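Local coordinates for hypothetical protein lpg0944 (Legionella pneumophila subsp. pneumophila str. Philadelphia 1, PDB 4RXV), which is of unknown function but carries a RavJ-type peptidase domain of the CA clan, represented here by the N-terminal fragment, and is probably a cysteine-protease-like Legionella effector or metaeffector, at residues S73-I78 with T218-P223; Q118-Y123 with E211-T216. All coordinates share one frame; numbering follows the deposited sequence. Where two conformers were deposited one is given.

Contact 1 (S73-I78 with T218-P223)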
loop_
_atom_site.group_PDB
_atom_site.type_symbol
_atom_site.label_atom_id
_atom_site.label_comp_id
_atom_site.label_asym_id
_atom_site.label_seq_id
_atom_site.Cartn_x
_atom_site.Cartn_y
_atom_site.Cartn_z
ATOM N N SER A 73 2.625 14.865 2.007
ATOM C CA SER A 73 1.508 15.536 1.355
ATOM C C SER A 73 0.706 14.554 0.522
ATOM O O SER A 73 1.256 13.599 -0.035
ATOM C CB SER A 73 2.012 16.669 0.439
ATOM O OG SER A 73 2.569 16.162 -0.757
ATOM N N ALA A 74 -0.585 14.820 0.396
ATOM C CA ALA A 74 -1.455 13.962 -0.385
ATOM C C ALA A 74 -1.005 13.827 -1.834
ATOM O O ALA A 74 -1.017 12.731 -2.381
ATOM C CB ALA A 74 -2.900 14.452 -0.298
ATOM N N GLN A 75 -0.590 14.931 -2.450
ATOM C CA GLN A 75 -0.200 14.883 -3.850
ATOM C C GLN A 75 1.003 13.943 -4.062
ATOM O O GLN A 75 1.109 13.292 -5.111
ATOM C CB GLN A 75 0.089 16.283 -4.410
ATOM C CG GLN A 75 0.368 16.288 -5.902
ATOM C CD GLN A 75 -0.848 15.871 -6.730
ATOM O OE1 GLN A 75 -1.972 16.102 -6.340
ATOM N NE2 GLN A 75 -0.609 15.258 -7.880
ATOM N N GLU A 76 1.927 13.875 -3.102
ATOM C CA GLU A 76 3.050 12.948 -3.243
ATOM C C GLU A 76 2.596 11.495 -3.316
ATOM O O GLU A 76 3.159 10.716 -4.069
ATOM C CB GLU A 76 4.033 13.112 -2.103
ATOM C CG GLU A 76 4.876 14.363 -2.188
ATOM C CD GLU A 76 5.586 14.560 -0.891
ATOM O OE1 GLU A 76 6.700 14.017 -0.747
ATOM O OE2 GLU A 76 5.023 15.233 -0.004
ATOM N N TYR A 77 1.594 11.137 -2.530
ATOM C CA TYR A 77 1.078 9.769 -2.575
ATOM C C TYR A 77 0.393 9.484 -3.910
ATOM O O TYR A 77 0.572 8.409 -4.482
ATOM C CB TYR A 77 0.139 9.510 -1.412
ATOM C CG TYR A 77 0.855 9.475 -0.083
ATOM C CD1 TYR A 77 1.642 8.390 0.265
ATOM C CD2 TYR A 77 0.767 10.528 0.813
ATOM C CE1 TYR A 77 2.329 8.343 1.460
ATOM C CE2 TYR A 77 1.453 10.498 2.025
ATOM C CZ TYR A 77 2.232 9.394 2.338
ATOM O OH TYR A 77 2.953 9.304 3.506
ATOM N N ILE A 78 -0.372 10.443 -4.415
ATOM C CA ILE A 78 -1.014 10.283 -5.718
ATOM C C ILE A 78 0.048 10.111 -6.816
ATOM O O ILE A 78 -0.054 9.218 -7.671
ATOM C CB ILE A 78 -1.977 11.451 -5.982
ATOM C CG1 ILE A 78 -3.112 11.421 -4.934
ATOM C CG2 ILE A 78 -2.503 11.415 -7.402
ATOM C CD1 ILE A 78 -4.114 12.563 -5.056
ATOM N N THR A 218 -9.021 15.329 -6.953
ATOM C CA THR A 218 -9.354 13.920 -7.030
ATOM C C THR A 218 -9.517 13.483 -8.491
ATOM O O THR A 218 -9.627 14.317 -9.392
ATOM C CB THR A 218 -10.634 13.607 -6.241
ATOM O OG1 THR A 218 -11.736 14.380 -6.749
ATOM C CG2 THR A 218 -10.436 13.894 -4.762
ATOM N N GLY A 219 -9.549 12.181 -8.743
ATOM C CA GLY A 219 -9.718 11.690 -10.106
ATOM C C GLY A 219 -8.490 11.870 -10.990
ATOM O O GLY A 219 -8.589 11.840 -12.218
ATOM N N GLN A 220 -7.331 12.078 -10.371
ATOM C CA GLN A 220 -6.088 12.178 -11.119
ATOM C C GLN A 220 -5.620 10.845 -11.677
ATOM O O GLN A 220 -4.891 10.811 -12.677
ATOM C CB GLN A 220 -4.983 12.746 -10.250
ATOM C CG GLN A 220 -5.289 14.103 -9.729
ATOM C CD GLN A 220 -4.117 14.686 -8.999
ATOM O OE1 GLN A 220 -3.025 14.799 -9.546
ATOM N NE2 GLN A 220 -4.318 15.022 -7.747
ATOM N N LEU A 221 -5.994 9.745 -11.025
ATOM C CA LEU A 221 -5.455 8.441 -11.392
ATOM C C LEU A 221 -6.409 7.665 -12.294
ATOM O O LEU A 221 -7.636 7.735 -12.176
ATOM C CB LEU A 221 -5.192 7.586 -10.156
ATOM C CG LEU A 221 -4.249 8.171 -9.113
ATOM C CD1 LEU A 221 -4.166 7.308 -7.886
ATOM C CD2 LEU A 221 -2.854 8.398 -9.698
ATOM N N THR A 222 -5.837 6.895 -13.204
ATOM C CA THR A 222 -6.591 5.911 -13.949
ATOM C C THR A 222 -6.402 4.566 -13.248
ATOM O O THR A 222 -5.273 4.132 -13.055
ATOM C CB THR A 222 -6.093 5.856 -15.382
ATOM O OG1 THR A 222 -6.236 7.158 -15.976
ATOM C CG2 THR A 222 -6.877 4.844 -16.164
ATOM N N PRO A 223 -7.493 3.897 -12.847
ATOM C CA PRO A 223 -7.314 2.548 -12.294
ATOM C C PRO A 223 -6.504 1.674 -13.237
ATOM O O PRO A 223 -6.662 1.773 -14.447
ATOM C CB PRO A 223 -8.746 2.037 -12.139
ATOM C CG PRO A 223 -9.562 3.293 -11.951
ATOM C CD PRO A 223 -8.920 4.276 -12.902
#

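Contact 2 (Q118-Y123 with E211-T216)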
loop_
_atom_site.group_PDB
_atom_site.type_symbol
_atom_site.label_atom_id
_atom_site.label_comp_id
_atom_site.label_asym_id
_atom_site.label_seq_id
_atom_site.Cartn_x
_atom_site.Cartn_y
_atom_site.Cartn_z
ATOM N N GLN A 118 -15.145 10.097 -2.897
ATOM C CA GLN A 118 -16.092 9.550 -1.929
ATOM C C GLN A 118 -15.364 9.030 -0.687
ATOM O O GLN A 118 -15.917 8.983 0.400
ATOM C CB GLN A 118 -16.934 8.451 -2.563
ATOM C CG GLN A 118 -17.822 8.958 -3.682
ATOM C CD GLN A 118 -18.573 7.840 -4.371
ATOM O OE1 GLN A 118 -18.219 6.668 -4.245
ATOM N NE2 GLN A 118 -19.621 8.196 -5.098
ATOM N N ILE A 119 -14.100 8.656 -0.848
ATOM C CA ILE A 119 -13.271 8.350 0.313
ATOM C C ILE A 119 -13.011 9.636 1.108
ATOM O O ILE A 119 -13.057 9.618 2.326
ATOM C CB ILE A 119 -11.981 7.666 -0.077
ATOM C CG1 ILE A 119 -12.330 6.329 -0.727
ATOM C CG2 ILE A 119 -11.051 7.524 1.161
ATOM C CD1 ILE A 119 -11.778 5.137 -0.011
ATOM N N ARG A 120 -12.757 10.735 0.409
ATOM C CA ARG A 120 -12.448 12.016 1.077
ATOM C C ARG A 120 -13.486 12.404 2.121
ATOM O O ARG A 120 -13.165 13.018 3.132
ATOM C CB ARG A 120 -12.413 13.194 0.088
ATOM C CG ARG A 120 -11.260 13.269 -0.841
ATOM C CD ARG A 120 -9.988 13.819 -0.186
ATOM N NE ARG A 120 -8.938 13.775 -1.189
ATOM C CZ ARG A 120 -8.470 14.814 -1.858
ATOM N NH1 ARG A 120 -8.872 16.045 -1.609
ATOM N NH2 ARG A 120 -7.559 14.607 -2.773
ATOM N N THR A 121 -14.756 12.120 1.858
ATOM C CA THR A 121 -15.793 12.594 2.773
ATOM C C THR A 121 -16.185 11.587 3.854
ATOM O O THR A 121 -16.927 11.918 4.772
ATOM C CB THR A 121 -17.055 13.008 2.011
ATOM O OG1 THR A 121 -17.601 11.864 1.360
ATOM C CG2 THR A 121 -16.742 14.067 0.974
ATOM N N GLN A 122 -15.698 10.361 3.739
ATOM C CA GLN A 122 -16.022 9.302 4.683
ATOM C C GLN A 122 -14.854 8.919 5.601
ATOM O O GLN A 122 -15.085 8.568 6.763
ATOM C CB GLN A 122 -16.519 8.077 3.914
ATOM C CG GLN A 122 -16.913 6.853 4.738
ATOM C CD GLN A 122 -18.160 7.043 5.593
ATOM O OE1 GLN A 122 -18.656 8.147 5.783
ATOM N NE2 GLN A 122 -18.686 5.935 6.089
ATOM N N TYR A 123 -13.618 8.990 5.097
ATOM C CA TYR A 123 -12.456 8.560 5.837
ATOM C C TYR A 123 -11.350 9.586 5.738
ATOM O O TYR A 123 -11.212 10.259 4.729
ATOM C CB TYR A 123 -11.923 7.230 5.265
ATOM C CG TYR A 123 -12.808 6.029 5.484
ATOM C CD1 TYR A 123 -12.844 5.393 6.708
ATOM C CD2 TYR A 123 -13.593 5.514 4.473
ATOM C CE1 TYR A 123 -13.648 4.278 6.913
ATOM C CE2 TYR A 123 -14.406 4.417 4.679
ATOM C CZ TYR A 123 -14.433 3.805 5.901
ATOM O OH TYR A 123 -15.256 2.717 6.067
ATOM N N GLU A 211 -2.392 20.365 5.404
ATOM C CA GLU A 211 -3.060 21.574 4.939
ATOM C C GLU A 211 -3.258 21.627 3.430
ATOM O O GLU A 211 -4.104 22.375 2.956
ATOM C CB GLU A 211 -2.284 22.811 5.401
ATOM C CG GLU A 211 -2.341 23.010 6.914
ATOM C CD GLU A 211 -1.596 24.225 7.402
ATOM O OE1 GLU A 211 -0.703 24.730 6.674
ATOM O OE2 GLU A 211 -1.902 24.676 8.534
ATOM N N SER A 212 -2.508 20.814 2.690
ATOM C CA SER A 212 -2.601 20.757 1.240
ATOM C C SER A 212 -3.706 19.846 0.754
ATOM O O SER A 212 -3.963 19.799 -0.449
ATOM C CB SER A 212 -1.260 20.321 0.630
ATOM O OG SER A 212 -1.039 18.919 0.735
ATOM N N LEU A 213 -4.354 19.113 1.651
ATOM C CA LEU A 213 -5.299 18.089 1.202
ATOM C C LEU A 213 -6.446 18.682 0.384
ATOM O O LEU A 213 -6.823 18.177 -0.676
ATOM C CB LEU A 213 -5.847 17.330 2.389
ATOM C CG LEU A 213 -6.897 16.274 2.042
ATOM C CD1 LEU A 213 -6.310 15.130 1.243
ATOM C CD2 LEU A 213 -7.573 15.798 3.304
ATOM N N THR A 214 -7.034 19.757 0.878
ATOM C CA THR A 214 -8.245 20.286 0.256
ATOM C C THR A 214 -8.018 20.763 -1.179
ATOM O O THR A 214 -8.920 20.685 -2.018
ATOM C CB THR A 214 -8.806 21.439 1.072
ATOM O OG1 THR A 214 -8.947 21.011 2.423
ATOM C CG2 THR A 214 -10.130 21.828 0.506
ATOM N N SER A 215 -6.815 21.258 -1.455
ATOM C CA SER A 215 -6.475 21.717 -2.796
ATOM C C SER A 215 -5.919 20.600 -3.682
ATOM O O SER A 215 -5.498 20.854 -4.810
ATOM C CB SER A 215 -5.486 22.879 -2.741
ATOM O OG SER A 215 -4.287 22.505 -2.106
ATOM N N THR A 216 -5.918 19.373 -3.183
ATOM C CA THR A 216 -5.436 18.238 -3.953
ATOM C C THR A 216 -6.618 17.664 -4.729
ATOM O O THR A 216 -7.572 17.158 -4.159
ATOM C CB THR A 216 -4.809 17.177 -3.031
ATOM O OG1 THR A 216 -3.727 17.761 -2.297
ATOM C CG2 THR A 216 -4.268 16.007 -3.840
#

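Contact 1 (S73-I78 with T218-P223)
Gln75 turns its CG away from its own nitrogen (chi1 -174°) and then bends at chi2, which swings its amide out from the first turn of helix 74-84 to meet that of Gln220, whose chain runs straight out beyond CG. The two carboxamides lie nearly coplanar, their planes 19° apart, and pair edge to edge through two hydrogen bonds. Gln220 NE2 gives to Gln75 OE1 at 2.9 Å, almost straight, and Gln75 NE2 returns the favour to Gln220 OE1 at 3.0 Å. Each acceptor is met in its carbonyl plane, on a lone pair, and the two bonds hold the amides near one plane. A further bond from Gln220 NE2 to Arg217 O selects which end of Gln220 is the nitrogen and, through the pair, that of Gln75.

Ile78 packs beside this pair. Its CD1 comes within 3.7 Å of Gln220 NE2, while CG2 meets Leu221 CD2 at 3.8 Å. The same Leu221 methyl rests 3.6 Å from Ile78 O. Asp115 takes the backbone N of both Gln220 and Leu221. At the helix start Ser73 OG caps Glu76 N weakly and donates to Glu76 OE2 at 2.7 Å. The whole is a reciprocal side-chain amide pair, flanked by a small apolar patch, that lays the segment 218-223 against an N-capped helix of the peptidase-like domain.

Contact 2 (Q118-Y123 with E211-T216)
The side chains of Arg120 and Leu213 run alongside each other, pointing opposite ways, the guanidinium lying flat against a leucine methyl at a type I beta turn, Leu213 to Thr216. Leu213 CD1 sits over the centre of one guanidinium face, 3.8 Å from Arg120 CZ. Leucine CG lies anti to the backbone N (chi1 177°), an arrangement that carries the methyl to that face. Arg120 comes from the short helix 117-122, and its chain bends at chi2 before straightening at chi3.

Thr216 is met at about a right angle, and at the edge of the same flat group. Both terminal nitrogens close end-on upon one atom, Thr216 O: Arg120 NH2 at 2.9 Å and Arg120 NH1 at 3.1 Å. Neither bond is straight, as expected when two N-H groups share one acceptor. The carbonyl oxygen stays close to the guanidinium plane for both, but from its own side the two differ, since NH1 lies in the carbonyl plane and NH2 stands 50° out of it. Thr216 CG2 packs beside Arg120 NH2 at 3.7 Å. Arg120 NH2 also donates to Leu114 O at the end of helix 105-114, so this one side chain ties that helix end to the turn.

The turn is held from within as well. Thr216 N donates to Leu213 O, the closing bond of the turn, and the hydroxyl of the same residue reaches further back, Thr216 OG1 giving its proton to Ser212 O at 2.8 Å from above the carbonyl plane.

How the contacts relate
Running from the N terminus, the chain first passes 73-78 at the start of helix 74-84, then 118-123 on helix 117-122, and goes on through the antiparallel sheet to the tail after strand 202-206. There 211-216 returns to helix 117-122, closing contact 2, and 218-223 returns to helix 74-84, closing contact 1, so the loop of contact 2 nests inside that of contact 1. Their centres are 11 Å apart and they touch: Thr216 CG2 packs 3.4 Å from Gln75 OE1, and Leu213 CD1 packs 3.8 Å from Ala74 CB. Together they lay the tail across two helices.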